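Local coordinates for protein 2-dehydropantoate 2-reductase (Enterococcus faecium, PDB 3WFI) that acts as an NAD-dependent D-mandelate dehydrogenase of the ketopantoate reductase family, interconverting D-mandelate and the corresponding 2-keto acid, at residues B[126-131]-B[144-149]; B[73-78]-B[101-106]; B[196-201]-B[257-262]. All coordinates share one frame; numbering follows the deposited sequence.

Contact 1 (B[126-131]-B[144-149]); sequences NTMWTA and SGSVEL
The indole of Trp129 lies flat on the backbone at Gly145, and this CH-pi packing is the tight part of the contact. Gly145 CA sits 3.6 Å from the centroid of the six-membered ring and only 16° off its normal, an approach possible because no side chain stands between the glycine and the ring. Ser146 N lies over the same face, nearer the rim. With CG anti to its own carbonyl carbon (chi1 -70°), the ring is laid along the backbone of 144-146. Its rotation is fixed by a hydrogen bond from NE1 to Leu172 O, while Val147 CG2 meets the ring edge in plane, 3.9 Å from Trp129 CD1. Thr127 OG1 is also in plane at the edge and accepts a weak bond from Trp129 N. Next to this packing runs a short antiparallel ladder. Asn126 and Glu148 form a hydrogen-bonded pair, each backbone N donating to the other's O. Two residues on, Met128 N reaches Ser146 O at 2.8 Å in an almost straight line. The solvent side is looser. Met128, exposed and bent at both chi2 and chi3, folds back so that its CE comes to 3.7 Å from Ser146 O. Past Trp129 the direct backbone bonds give way to a water, which accepts from Thr130 N and donates to Ser144 O at 2.6 Å. Helix 10-21 packs here too, Phe15 against Thr127 and Val147 and Arg14 against Trp129. The example illustrates the antiparallel addition to a Rossmann sheet: strand 147-151 pairs against strand 122-127, whose end runs on to Ala131, a residue of the NAD(+) site.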
ATOM      1  N   ASN B 126     -10.649  26.925  13.779  1.00 27.11           N
ATOM      2  CA  ASN B 126     -11.638  25.920  14.150  1.00 30.01           C
ATOM      3  C   ASN B 126     -12.827  26.652  14.697  1.00 30.01           C
ATOM      4  O   ASN B 126     -12.662  27.660  15.378  1.00 31.35           O
ATOM      5  CB  ASN B 126     -11.089  24.978  15.239  1.00 32.61           C
ATOM      6  CG  ASN B 126      -9.938  24.120  14.750  1.00 35.11           C
ATOM      7  OD1 ASN B 126      -9.065  23.732  15.521  1.00 40.00           O
ATOM      8  ND2 ASN B 126      -9.931  23.817  13.461  1.00 37.85           N
ATOM      9  N   THR B 127     -14.024  26.154  14.411  1.00 30.31           N
ATOM     10  CA  THR B 127     -15.232  26.708  15.009  1.00 30.94           C
ATOM     11  C   THR B 127     -15.921  25.637  15.859  1.00 32.23           C
ATOM     12  O   THR B 127     -16.019  24.485  15.445  1.00 30.62           O
ATOM     13  CB  THR B 127     -16.213  27.287  13.966  1.00 30.03           C
ATOM     14  OG1 THR B 127     -17.444  27.635  14.623  1.00 31.39           O
ATOM     15  CG2 THR B 127     -16.505  26.286  12.848  1.00 30.31           C
ATOM     16  N   MET B 128     -16.369  26.027  17.050  1.00 33.35           N
ATOM     17  CA  MET B 128     -17.063  25.113  17.958  1.00 35.25           C
ATOM     18  C   MET B 128     -18.549  25.455  18.091  1.00 32.86           C
ATOM     19  O   MET B 128     -19.256  24.879  18.917  1.00 33.29           O
ATOM     20  CB  MET B 128     -16.368  25.081  19.331  1.00 39.77           C
ATOM     21  CG  MET B 128     -15.276  24.013  19.420  1.00 43.86           C
ATOM     22  SD  MET B 128     -13.535  24.503  19.331  1.00 53.85           S
ATOM     23  CE  MET B 128     -13.480  25.843  18.153  1.00 48.69           C
ATOM     24  N   TRP B 129     -19.022  26.377  17.254  1.00 29.80           N
ATOM     25  CA  TRP B 129     -20.448  26.678  17.145  1.00 29.61           C
ATOM     26  C   TRP B 129     -21.193  25.509  16.523  1.00 29.41           C
ATOM     27  O   TRP B 129     -20.589  24.699  15.836  1.00 29.84           O
ATOM     28  CB  TRP B 129     -20.653  27.933  16.278  1.00 28.84           C
ATOM     29  CG  TRP B 129     -20.202  29.170  16.954  1.00 28.92           C
ATOM     30  CD1 TRP B 129     -18.988  29.792  16.818  1.00 28.50           C
ATOM     31  CD2 TRP B 129     -20.949  29.940  17.896  1.00 28.78           C
ATOM     32  NE1 TRP B 129     -18.943  30.907  17.622  1.00 28.18           N
ATOM     33  CE2 TRP B 129     -20.134  31.019  18.293  1.00 28.84           C
ATOM     34  CE3 TRP B 129     -22.228  29.815  18.457  1.00 30.13           C
ATOM     35  CZ2 TRP B 129     -20.562  31.980  19.216  1.00 29.26           C
ATOM     36  CZ3 TRP B 129     -22.654  30.773  19.365  1.00 29.96           C
ATOM     37  CH2 TRP B 129     -21.821  31.840  19.738  1.00 30.40           C
ATOM     38  N   THR B 130     -22.503  25.434  16.758  1.00 29.59           N
ATOM     39  CA  THR B 130     -23.351  24.502  16.028  1.00 29.76           C
ATOM     40  C   THR B 130     -24.379  25.270  15.195  1.00 29.37           C
ATOM     41  O   THR B 130     -24.634  26.451  15.422  1.00 29.32           O
ATOM     42  CB  THR B 130     -24.057  23.495  16.973  1.00 30.24           C
ATOM     43  OG1 THR B 130     -24.901  24.198  17.883  1.00 30.74           O
ATOM     44  CG2 THR B 130     -23.037  22.697  17.761  1.00 30.45           C
ATOM     45  N   ALA B 131     -24.949  24.594  14.206  1.00 30.43           N
ATOM     46  CA  ALA B 131     -25.942  25.202  13.322  1.00 31.19           C
ATOM     47  C   ALA B 131     -26.640  24.116  12.522  1.00 31.78           C
ATOM     48  O   ALA B 131     -26.006  23.150  12.120  1.00 31.59           O
ATOM     49  CB  ALA B 131     -25.276  26.196  12.369  1.00 30.47           C
ATOM     50  N   SER B 144     -24.319  28.081  22.453  1.00 38.65           N
ATOM     51  CA  SER B 144     -23.101  28.860  22.461  1.00 37.87           C
ATOM     52  C   SER B 144     -22.042  28.191  21.572  1.00 35.25           C
ATOM     53  O   SER B 144     -22.290  27.203  20.854  1.00 34.89           O
ATOM     54  CB  SER B 144     -22.631  29.080  23.924  1.00 38.73           C
ATOM     55  OG  SER B 144     -22.141  27.891  24.523  1.00 39.47           O
ATOM     56  N   GLY B 145     -20.863  28.783  21.590  1.00 34.00           N
ATOM     57  CA  GLY B 145     -19.758  28.308  20.779  1.00 32.98           C
ATOM     58  C   GLY B 145     -18.555  29.227  20.866  1.00 31.13           C
ATOM     59  O   GLY B 145     -18.511  30.130  21.697  1.00 30.62           O
ATOM     60  N   SER B 146     -17.580  28.977  20.005  1.00 30.06           N
ATOM     61  CA  SER B 146     -16.364  29.790  19.943  1.00 29.08           C
ATOM     62  C   SER B 146     -15.600  29.545  18.644  1.00 27.15           C
ATOM     63  O   SER B 146     -15.904  28.624  17.886  1.00 25.47           O
ATOM     64  CB  SER B 146     -15.445  29.455  21.117  1.00 29.77           C
ATOM     65  OG  SER B 146     -14.906  28.152  20.963  1.00 30.44           O
ATOM     66  N   VAL B 147     -14.607  30.395  18.407  1.00 25.53           N
ATOM     67  CA  VAL B 147     -13.718  30.265  17.267  1.00 24.41           C
ATOM     68  C   VAL B 147     -12.291  30.477  17.741  1.00 24.18           C
ATOM     69  O   VAL B 147     -12.019  31.373  18.547  1.00 25.13           O
ATOM     70  CB  VAL B 147     -14.049  31.302  16.158  1.00 23.95           C
ATOM     71  CG1 VAL B 147     -13.078  31.180  14.994  1.00 23.25           C
ATOM     72  CG2 VAL B 147     -15.492  31.143  15.684  1.00 24.14           C
ATOM     73  N   GLU B 148     -11.384  29.654  17.235  1.00 24.21           N
ATOM     74  CA  GLU B 148      -9.959  29.817  17.468  1.00 25.20           C
ATOM     75  C   GLU B 148      -9.286  29.879  16.110  1.00 23.97           C
ATOM     76  O   GLU B 148      -9.630  29.099  15.218  1.00 23.72           O
ATOM     77  CB  GLU B 148      -9.371  28.663  18.286  1.00 27.50           C
ATOM     78  CG  GLU B 148      -9.982  28.541  19.680  1.00 30.23           C
ATOM     79  CD  GLU B 148      -9.262  27.532  20.556  1.00 32.63           C
ATOM     80  OE1 GLU B 148      -8.497  26.705  20.020  1.00 33.14           O
ATOM     81  OE2 GLU B 148      -9.471  27.572  21.787  1.00 36.82           O
ATOM     82  N   LEU B 149      -8.345  30.809  15.949  1.00 22.48           N
ATOM     83  CA  LEU B 149      -7.722  31.029  14.639  1.00 21.60           C
ATOM     84  C   LEU B 149      -6.276  31.467  14.741  1.00 20.91           C
ATOM     85  O   LEU B 149      -5.843  31.998  15.769  1.00 20.98           O
ATOM     86  CB  LEU B 149      -8.543  32.036  13.807  1.00 21.37           C
ATOM     87  CG  LEU B 149      -8.644  33.496  14.281  1.00 21.20           C
ATOM     88  CD1 LEU B 149      -7.421  34.308  13.863  1.00 21.27           C
ATOM     89  CD2 LEU B 149      -9.900  34.157  13.734  1.00 21.23           C
TER
HETATM   90  O   HOH W   1     -23.953  26.747  18.940  1.00 29.53           O

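Contact 2 (B[73-78]-B[101-106]); sequences LIILFT and LCLLNG
Leu103 CD2 touches both Ile75 and Phe77: it is 3.5 Å from Ile75 CG2 and 3.4 Å from Phe77 CZ. Leu103 and Phe77 lie side by side and point the same way, whereas Ile75 crosses Leu103 at a slant, offering the methyl that stands anti to its backbone N. On the other face of the sheet, Leu76 CD1 approaches Cys102 CB at 4.3 Å. Leu76 CB also packs on Leu104, but the tip of Leu104 is modelled too close to Thr78 O, so its placement is doubtful. The backbone sets these positions. Leu101 is held by both its backbone N and its backbone O, the N donating to Ile74 O at 2.8 Å and the O accepting from Leu76 N at 2.9 Å; Ile75 CA adds a CH contact to the same oxygen. The next rung, Leu103 N to Leu76 O, has stretched to a weak 3.3 Å as the strands end. There Cys102 SG takes a weak bond from Leu104 N, just before Asn105, the centre of an inverse gamma turn. Farther out, Phe77 meets Phe15 edge to face and also touches Met11, while Thr78 OG1 bonds to Ala6 O on the neighbouring strand 2-6. Parallel strands 71-76 and 98-102, joined through helix 80-90, form a beta-alpha-beta crossover. As is usual in the Rossmann fold, the segments following their C-terminal ends carry nucleotide-binding residues, here Lys79 in the loop, Gln82 in the first turn of helix 80-90, and Asn105 of the NAD(+) site.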
ATOM      1  N   LEU B  73     -12.573  40.255   3.348  1.00 19.36           N
ATOM      2  CA  LEU B  73     -12.409  38.974   4.010  1.00 18.81           C
ATOM      3  C   LEU B  73     -13.293  37.920   3.378  1.00 18.04           C
ATOM      4  O   LEU B  73     -14.471  38.159   3.119  1.00 16.71           O
ATOM      5  CB  LEU B  73     -12.748  39.109   5.493  1.00 18.79           C
ATOM      6  CG  LEU B  73     -12.797  37.832   6.345  1.00 19.14           C
ATOM      7  CD1 LEU B  73     -11.415  37.227   6.535  1.00 19.13           C
ATOM      8  CD2 LEU B  73     -13.413  38.166   7.696  1.00 19.77           C
ATOM      9  N   ILE B  74     -12.704  36.754   3.131  1.00 18.09           N
ATOM     10  CA  ILE B  74     -13.445  35.568   2.724  1.00 17.27           C
ATOM     11  C   ILE B  74     -13.343  34.549   3.856  1.00 17.47           C
ATOM     12  O   ILE B  74     -12.240  34.181   4.283  1.00 18.16           O
ATOM     13  CB  ILE B  74     -12.875  34.974   1.424  1.00 17.47           C
ATOM     14  CG1 ILE B  74     -12.906  35.999   0.295  1.00 17.39           C
ATOM     15  CG2 ILE B  74     -13.633  33.711   1.015  1.00 17.64           C
ATOM     16  CD1 ILE B  74     -12.161  35.553  -0.945  1.00 17.06           C
ATOM     17  N   ILE B  75     -14.489  34.081   4.336  1.00 17.68           N
ATOM     18  CA  ILE B  75     -14.533  32.971   5.294  1.00 17.79           C
ATOM     19  C   ILE B  75     -15.022  31.727   4.558  1.00 18.24           C
ATOM     20  O   ILE B  75     -16.118  31.712   3.997  1.00 17.23           O
ATOM     21  CB  ILE B  75     -15.444  33.270   6.504  1.00 18.23           C
ATOM     22  CG1 ILE B  75     -15.149  34.663   7.058  1.00 18.37           C
ATOM     23  CG2 ILE B  75     -15.255  32.212   7.589  1.00 18.36           C
ATOM     24  CD1 ILE B  75     -16.005  35.055   8.247  1.00 18.58           C
ATOM     25  N   LEU B  76     -14.184  30.687   4.556  1.00 18.89           N
ATOM     26  CA  LEU B  76     -14.416  29.491   3.760  1.00 19.42           C
ATOM     27  C   LEU B  76     -15.118  28.414   4.574  1.00 19.78           C
ATOM     28  O   LEU B  76     -14.609  28.006   5.624  1.00 18.99           O
ATOM     29  CB  LEU B  76     -13.079  28.922   3.261  1.00 19.61           C
ATOM     30  CG  LEU B  76     -12.266  29.768   2.269  1.00 19.77           C
ATOM     31  CD1 LEU B  76     -10.865  29.192   2.152  1.00 20.24           C
ATOM     32  CD2 LEU B  76     -12.928  29.810   0.910  1.00 20.64           C
ATOM     33  N   PHE B  77     -16.265  27.963   4.068  1.00 20.85           N
ATOM     34  CA  PHE B  77     -17.008  26.825   4.617  1.00 23.18           C
ATOM     35  C   PHE B  77     -17.300  25.838   3.481  1.00 26.37           C
ATOM     36  O   PHE B  77     -18.453  25.474   3.254  1.00 29.55           O
ATOM     37  CB  PHE B  77     -18.354  27.271   5.207  1.00 22.95           C
ATOM     38  CG  PHE B  77     -18.229  28.182   6.388  1.00 22.71           C
ATOM     39  CD1 PHE B  77     -18.024  27.658   7.651  1.00 23.59           C
ATOM     40  CD2 PHE B  77     -18.284  29.560   6.235  1.00 23.01           C
ATOM     41  CE1 PHE B  77     -17.882  28.490   8.747  1.00 23.65           C
ATOM     42  CE2 PHE B  77     -18.148  30.400   7.335  1.00 22.09           C
ATOM     43  CZ  PHE B  77     -17.950  29.858   8.588  1.00 22.30           C
ATOM     44  N   THR B  78     -16.272  25.454   2.740  1.00 26.75           N
ATOM     45  CA  THR B  78     -16.425  24.563   1.592  1.00 29.02           C
ATOM     46  C   THR B  78     -15.590  23.309   1.827  1.00 31.09           C
ATOM     47  O   THR B  78     -14.426  23.412   2.201  1.00 31.23           O
ATOM     48  CB  THR B  78     -15.927  25.239   0.296  1.00 28.90           C
ATOM     49  OG1 THR B  78     -16.754  26.360  -0.021  1.00 28.74           O
ATOM     50  CG2 THR B  78     -15.972  24.281  -0.870  1.00 29.68           C
ATOM     51  N   LEU B 101      -9.969  33.366   5.718  1.00 19.95           N
ATOM     52  CA  LEU B 101     -10.037  32.574   6.942  1.00 21.05           C
ATOM     53  C   LEU B 101     -10.658  31.238   6.606  1.00 21.82           C
ATOM     54  O   LEU B 101     -11.816  31.175   6.180  1.00 20.91           O
ATOM     55  CB  LEU B 101     -10.876  33.290   8.012  1.00 20.84           C
ATOM     56  CG  LEU B 101     -11.198  32.480   9.271  1.00 20.89           C
ATOM     57  CD1 LEU B 101      -9.937  32.023   9.987  1.00 20.73           C
ATOM     58  CD2 LEU B 101     -12.081  33.298  10.203  1.00 21.06           C
ATOM     59  N   CYS B 102      -9.873  30.178   6.766  1.00 23.76           N
ATOM     60  CA  CYS B 102     -10.352  28.841   6.522  1.00 27.99           C
ATOM     61  C   CYS B 102     -10.855  28.210   7.815  1.00 28.14           C
ATOM     62  O   CYS B 102     -10.146  28.174   8.819  1.00 26.58           O
ATOM     63  CB  CYS B 102      -9.247  27.966   5.928  1.00 30.72           C
ATOM     64  SG  CYS B 102      -9.903  26.342   5.500  1.00 39.34           S
ATOM     65  N   LEU B 103     -12.096  27.748   7.787  1.00 31.53           N
ATOM     66  CA  LEU B 103     -12.659  26.987   8.898  1.00 34.21           C
ATOM     67  C   LEU B 103     -12.876  25.530   8.483  1.00 37.54           C
ATOM     68  O   LEU B 103     -13.602  24.789   9.145  1.00 40.06           O
ATOM     69  CB  LEU B 103     -13.948  27.641   9.399  1.00 34.56           C
ATOM     70  CG  LEU B 103     -13.874  28.762  10.424  1.00 34.41           C
ATOM     71  CD1 LEU B 103     -12.495  29.375  10.530  1.00 35.14           C
ATOM     72  CD2 LEU B 103     -14.930  29.819  10.171  1.00 35.82           C
ATOM     73  N   LEU B 104     -12.201  25.121   7.408  1.00 42.37           N
ATOM     74  CA  LEU B 104     -12.147  23.717   7.005  1.00 45.43           C
ATOM     75  C   LEU B 104     -11.084  23.037   7.862  1.00 47.54           C
ATOM     76  O   LEU B 104      -9.918  23.436   7.867  1.00 50.41           O
ATOM     77  CB  LEU B 104     -11.752  23.543   5.533  1.00 44.49           C
ATOM     78  CG  LEU B 104     -12.519  23.866   4.260  1.00 46.17           C
ATOM     79  CD1 LEU B 104     -12.833  25.327   3.963  1.00 44.93           C
ATOM     80  CD2 LEU B 104     -11.723  23.220   3.125  1.00 45.68           C
ATOM     81  N   ASN B 105     -11.481  21.998   8.580  1.00 55.30           N
ATOM     82  CA  ASN B 105     -10.551  21.254   9.412  1.00 58.78           C
ATOM     83  C   ASN B 105      -9.829  20.224   8.554  1.00 60.45           C
ATOM     84  O   ASN B 105     -10.244  19.066   8.476  1.00 66.36           O
ATOM     85  CB  ASN B 105     -11.293  20.604  10.592  1.00 62.72           C
ATOM     86  CG  ASN B 105     -12.029  21.628  11.453  1.00 64.12           C
ATOM     87  OD1 ASN B 105     -11.787  22.838  11.350  1.00 63.85           O
ATOM     88  ND2 ASN B 105     -12.929  21.149  12.305  1.00 65.02           N
ATOM     89  N   GLY B 106      -8.752  20.664   7.898  1.00 58.40           N
ATOM     90  CA  GLY B 106      -7.921  19.780   7.079  1.00 53.67           C
ATOM     91  C   GLY B 106      -6.543  20.348   6.770  1.00 48.48           C
ATOM     92  O   GLY B 106      -6.314  21.543   6.913  1.00 48.14           O
TER

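Contact 3 (B[196-201]-B[257-262]); sequences GLCTIL and HYPSMY
Thr199 and Met261 cross at about a right angle where two helices of the all-helical C-terminal domain of this family meet. Met261 is extended through its first two torsions, with CG anti to the backbone N (chi1 -175°), and this brings Met261 CG to 3.4 Å from Thr199 OG1. The bend at chi3 turns only the terminal methyl CE, and Met261 SD lies 3.8 Å from Gly196 N. Thr199 OG1 is also near Tyr262 N, but the angle is too poor for a hydrogen bond; the hydroxyl is bonded instead to Asn195 O. Asn195 OD1 in turn accepts from Met261 N in the first turn of helix 260-267. Pro259, at the N-cap position, turns its ring to Cys198, with Pro259 CG 3.5 Å from Cys198 CB. On the far side of helix 194-201, Ile200 packs on Ile200 of the second subunit. Tyr262 is turned so that Tyr258 CD1 lies over the centre of one ring face. Tyr262 OH bonds to Asp202 OD1, and the edge of the Tyr262 ring is directed at the helix backbone, Tyr262 CD1 standing 3.6 Å from Cys198 O.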
ATOM      1  N   GLY B 196      -7.197   5.496   5.458  1.00 16.61           N
ATOM      2  CA  GLY B 196      -6.638   4.691   4.367  1.00 15.79           C
ATOM      3  C   GLY B 196      -6.388   3.237   4.703  1.00 15.62           C
ATOM      4  O   GLY B 196      -6.744   2.348   3.915  1.00 15.07           O
ATOM      5  N   LEU B 197      -5.781   2.983   5.864  1.00 15.40           N
ATOM      6  CA  LEU B 197      -5.440   1.613   6.269  1.00 16.03           C
ATOM      7  C   LEU B 197      -6.669   0.759   6.495  1.00 16.99           C
ATOM      8  O   LEU B 197      -6.718  -0.391   6.051  1.00 17.10           O
ATOM      9  CB  LEU B 197      -4.547   1.611   7.525  1.00 15.89           C
ATOM     10  CG  LEU B 197      -3.172   2.245   7.351  1.00 15.46           C
ATOM     11  CD1 LEU B 197      -2.455   2.356   8.682  1.00 15.61           C
ATOM     12  CD2 LEU B 197      -2.306   1.493   6.329  1.00 15.35           C
ATOM     13  N   CYS B 198      -7.690   1.317   7.157  1.00 18.48           N
ATOM     14  CA  CYS B 198      -8.928   0.547   7.399  1.00 19.52           C
ATOM     15  C   CYS B 198      -9.664   0.288   6.097  1.00 19.14           C
ATOM     16  O   CYS B 198     -10.207  -0.800   5.887  1.00 19.33           O
ATOM     17  CB  CYS B 198      -9.860   1.286   8.351  1.00 20.59           C
ATOM     18  SG  CYS B 198      -9.280   1.296  10.039  1.00 23.17           S
ATOM     19  N   THR B 199      -9.665   1.298   5.226  1.00 18.43           N
ATOM     20  CA  THR B 199     -10.313   1.197   3.928  1.00 18.12           C
ATOM     21  C   THR B 199      -9.678   0.108   3.069  1.00 18.45           C
ATOM     22  O   THR B 199     -10.382  -0.737   2.509  1.00 17.94           O
ATOM     23  CB  THR B 199     -10.274   2.545   3.191  1.00 17.79           C
ATOM     24  OG1 THR B 199     -11.028   3.506   3.942  1.00 17.48           O
ATOM     25  CG2 THR B 199     -10.878   2.419   1.807  1.00 17.84           C
ATOM     26  N   ILE B 200      -8.354   0.080   3.022  1.00 18.07           N
ATOM     27  CA  ILE B 200      -7.651  -0.917   2.212  1.00 19.26           C
ATOM     28  C   ILE B 200      -7.682  -2.325   2.821  1.00 18.69           C
ATOM     29  O   ILE B 200      -7.863  -3.297   2.100  1.00 19.26           O
ATOM     30  CB  ILE B 200      -6.184  -0.501   1.943  1.00 19.65           C
ATOM     31  CG1 ILE B 200      -6.160   0.746   1.082  1.00 20.27           C
ATOM     32  CG2 ILE B 200      -5.423  -1.594   1.219  1.00 20.63           C
ATOM     33  CD1 ILE B 200      -6.683   0.524  -0.309  1.00 20.83           C
ATOM     34  N   LEU B 201      -7.504  -2.432   4.127  1.00 19.30           N
ATOM     35  CA  LEU B 201      -7.457  -3.756   4.784  1.00 20.25           C
ATOM     36  C   LEU B 201      -8.833  -4.339   5.111  1.00 22.03           C
ATOM     37  O   LEU B 201      -8.937  -5.525   5.451  1.00 21.59           O
ATOM     38  CB  LEU B 201      -6.597  -3.689   6.042  1.00 20.18           C
ATOM     39  CG  LEU B 201      -5.110  -3.447   5.789  1.00 20.28           C
ATOM     40  CD1 LEU B 201      -4.383  -3.022   7.059  1.00 19.99           C
ATOM     41  CD2 LEU B 201      -4.472  -4.694   5.190  1.00 20.09           C
ATOM     42  N   HIS B 257     -15.625   1.400  15.634  1.00 35.38           N
ATOM     43  CA  HIS B 257     -16.058   2.269  14.543  1.00 36.67           C
ATOM     44  C   HIS B 257     -15.172   2.077  13.278  1.00 36.32           C
ATOM     45  O   HIS B 257     -13.949   1.863  13.362  1.00 36.00           O
ATOM     46  CB  HIS B 257     -16.106   3.706  15.122  1.00 38.73           C
ATOM     47  CG  HIS B 257     -16.538   4.793  14.179  1.00 40.07           C
ATOM     48  ND1 HIS B 257     -15.746   5.890  13.886  1.00 40.34           N
ATOM     49  CD2 HIS B 257     -17.713   5.001  13.541  1.00 40.82           C
ATOM     50  CE1 HIS B 257     -16.401   6.700  13.073  1.00 40.06           C
ATOM     51  NE2 HIS B 257     -17.595   6.182  12.844  1.00 40.79           N
ATOM     52  N   TYR B 258     -15.829   2.021  12.123  1.00 35.44           N
ATOM     53  CA  TYR B 258     -15.158   2.102  10.828  1.00 34.18           C
ATOM     54  C   TYR B 258     -15.014   3.584  10.487  1.00 31.49           C
ATOM     55  O   TYR B 258     -15.988   4.332  10.577  1.00 33.35           O
ATOM     56  CB  TYR B 258     -15.958   1.385   9.740  1.00 34.79           C
ATOM     57  CG  TYR B 258     -15.970  -0.119   9.873  1.00 36.55           C
ATOM     58  CD1 TYR B 258     -15.043  -0.906   9.186  1.00 36.72           C
ATOM     59  CD2 TYR B 258     -16.901  -0.761  10.690  1.00 37.87           C
ATOM     60  CE1 TYR B 258     -15.043  -2.287   9.298  1.00 37.36           C
ATOM     61  CE2 TYR B 258     -16.904  -2.145  10.818  1.00 38.93           C
ATOM     62  CZ  TYR B 258     -15.978  -2.897  10.115  1.00 38.45           C
ATOM     63  OH  TYR B 258     -15.975  -4.267  10.228  1.00 41.11           O
ATOM     64  N   PRO B 259     -13.804   4.018  10.093  1.00 28.96           N
ATOM     65  CA  PRO B 259     -13.580   5.460   9.918  1.00 28.15           C
ATOM     66  C   PRO B 259     -14.318   6.036   8.711  1.00 26.62           C
ATOM     67  O   PRO B 259     -14.732   5.285   7.831  1.00 25.88           O
ATOM     68  CB  PRO B 259     -12.054   5.562   9.750  1.00 28.78           C
ATOM     69  CG  PRO B 259     -11.626   4.229   9.249  1.00 28.39           C
ATOM     70  CD  PRO B 259     -12.579   3.231   9.855  1.00 28.86           C
ATOM     71  N   SER B 260     -14.462   7.360   8.671  1.00 26.28           N
ATOM     72  CA  SER B 260     -15.258   8.035   7.628  1.00 25.80           C
ATOM     73  C   SER B 260     -14.890   7.620   6.193  1.00 24.99           C
ATOM     74  O   SER B 260     -15.774   7.460   5.348  1.00 23.81           O
ATOM     75  CB  SER B 260     -15.151   9.553   7.758  1.00 27.45           C
ATOM     76  OG  SER B 260     -13.863  10.024   7.407  1.00 29.32           O
ATOM     77  N   MET B 261     -13.600   7.433   5.913  1.00 23.09           N
ATOM     78  CA  MET B 261     -13.168   7.045   4.551  1.00 21.76           C
ATOM     79  C   MET B 261     -13.701   5.677   4.158  1.00 21.90           C
ATOM     80  O   MET B 261     -14.088   5.461   3.008  1.00 22.13           O
ATOM     81  CB  MET B 261     -11.639   7.063   4.416  1.00 20.67           C
ATOM     82  CG  MET B 261     -11.163   6.779   2.982  1.00 20.65           C
ATOM     83  SD  MET B 261      -9.405   7.063   2.753  1.00 19.31           S
ATOM     84  CE  MET B 261      -9.291   8.828   3.060  1.00 19.98           C
ATOM     85  N   TYR B 262     -13.717   4.757   5.118  1.00 22.93           N
ATOM     86  CA  TYR B 262     -14.316   3.442   4.926  1.00 23.90           C
ATOM     87  C   TYR B 262     -15.818   3.572   4.633  1.00 24.72           C
ATOM     88  O   TYR B 262     -16.337   2.901   3.747  1.00 24.86           O
ATOM     89  CB  TYR B 262     -14.072   2.570   6.164  1.00 24.53           C
ATOM     90  CG  TYR B 262     -14.576   1.154   6.051  1.00 25.88           C
ATOM     91  CD1 TYR B 262     -13.704   0.112   5.790  1.00 26.94           C
ATOM     92  CD2 TYR B 262     -15.926   0.848   6.224  1.00 26.70           C
ATOM     93  CE1 TYR B 262     -14.157  -1.189   5.687  1.00 27.51           C
ATOM     94  CE2 TYR B 262     -16.390  -0.448   6.125  1.00 26.89           C
ATOM     95  CZ  TYR B 262     -15.500  -1.461   5.850  1.00 28.06           C
ATOM     96  OH  TYR B 262     -15.934  -2.753   5.733  1.00 28.93           O
TER

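Along the chain the contacts come in series: contact 2, then contact 1, then contact 3. The first two share one Rossmann sheet, where strands 71-76, 98-102, 122-127 and 147-151 are consecutive neighbours; their centres are 12 Å apart. They touch where Asn126 ND2 lies 3.0 Å from Asn105 OD1, and each contains an NAD(+)-site residue, Ala131 in contact 1 and Asn105 in contact 2. Contact 3 belongs to the helical C-terminal domain, its centre 28 Å from contact 1 and 26 Å from contact 2. That domain supplies Arg270 and Glu273 to the same site, the latter about 5 Å from Met261, side chain to side chain. With residues from both, the coenzyme site draws on two domains, a recurring principle in two-domain dehydrogenases.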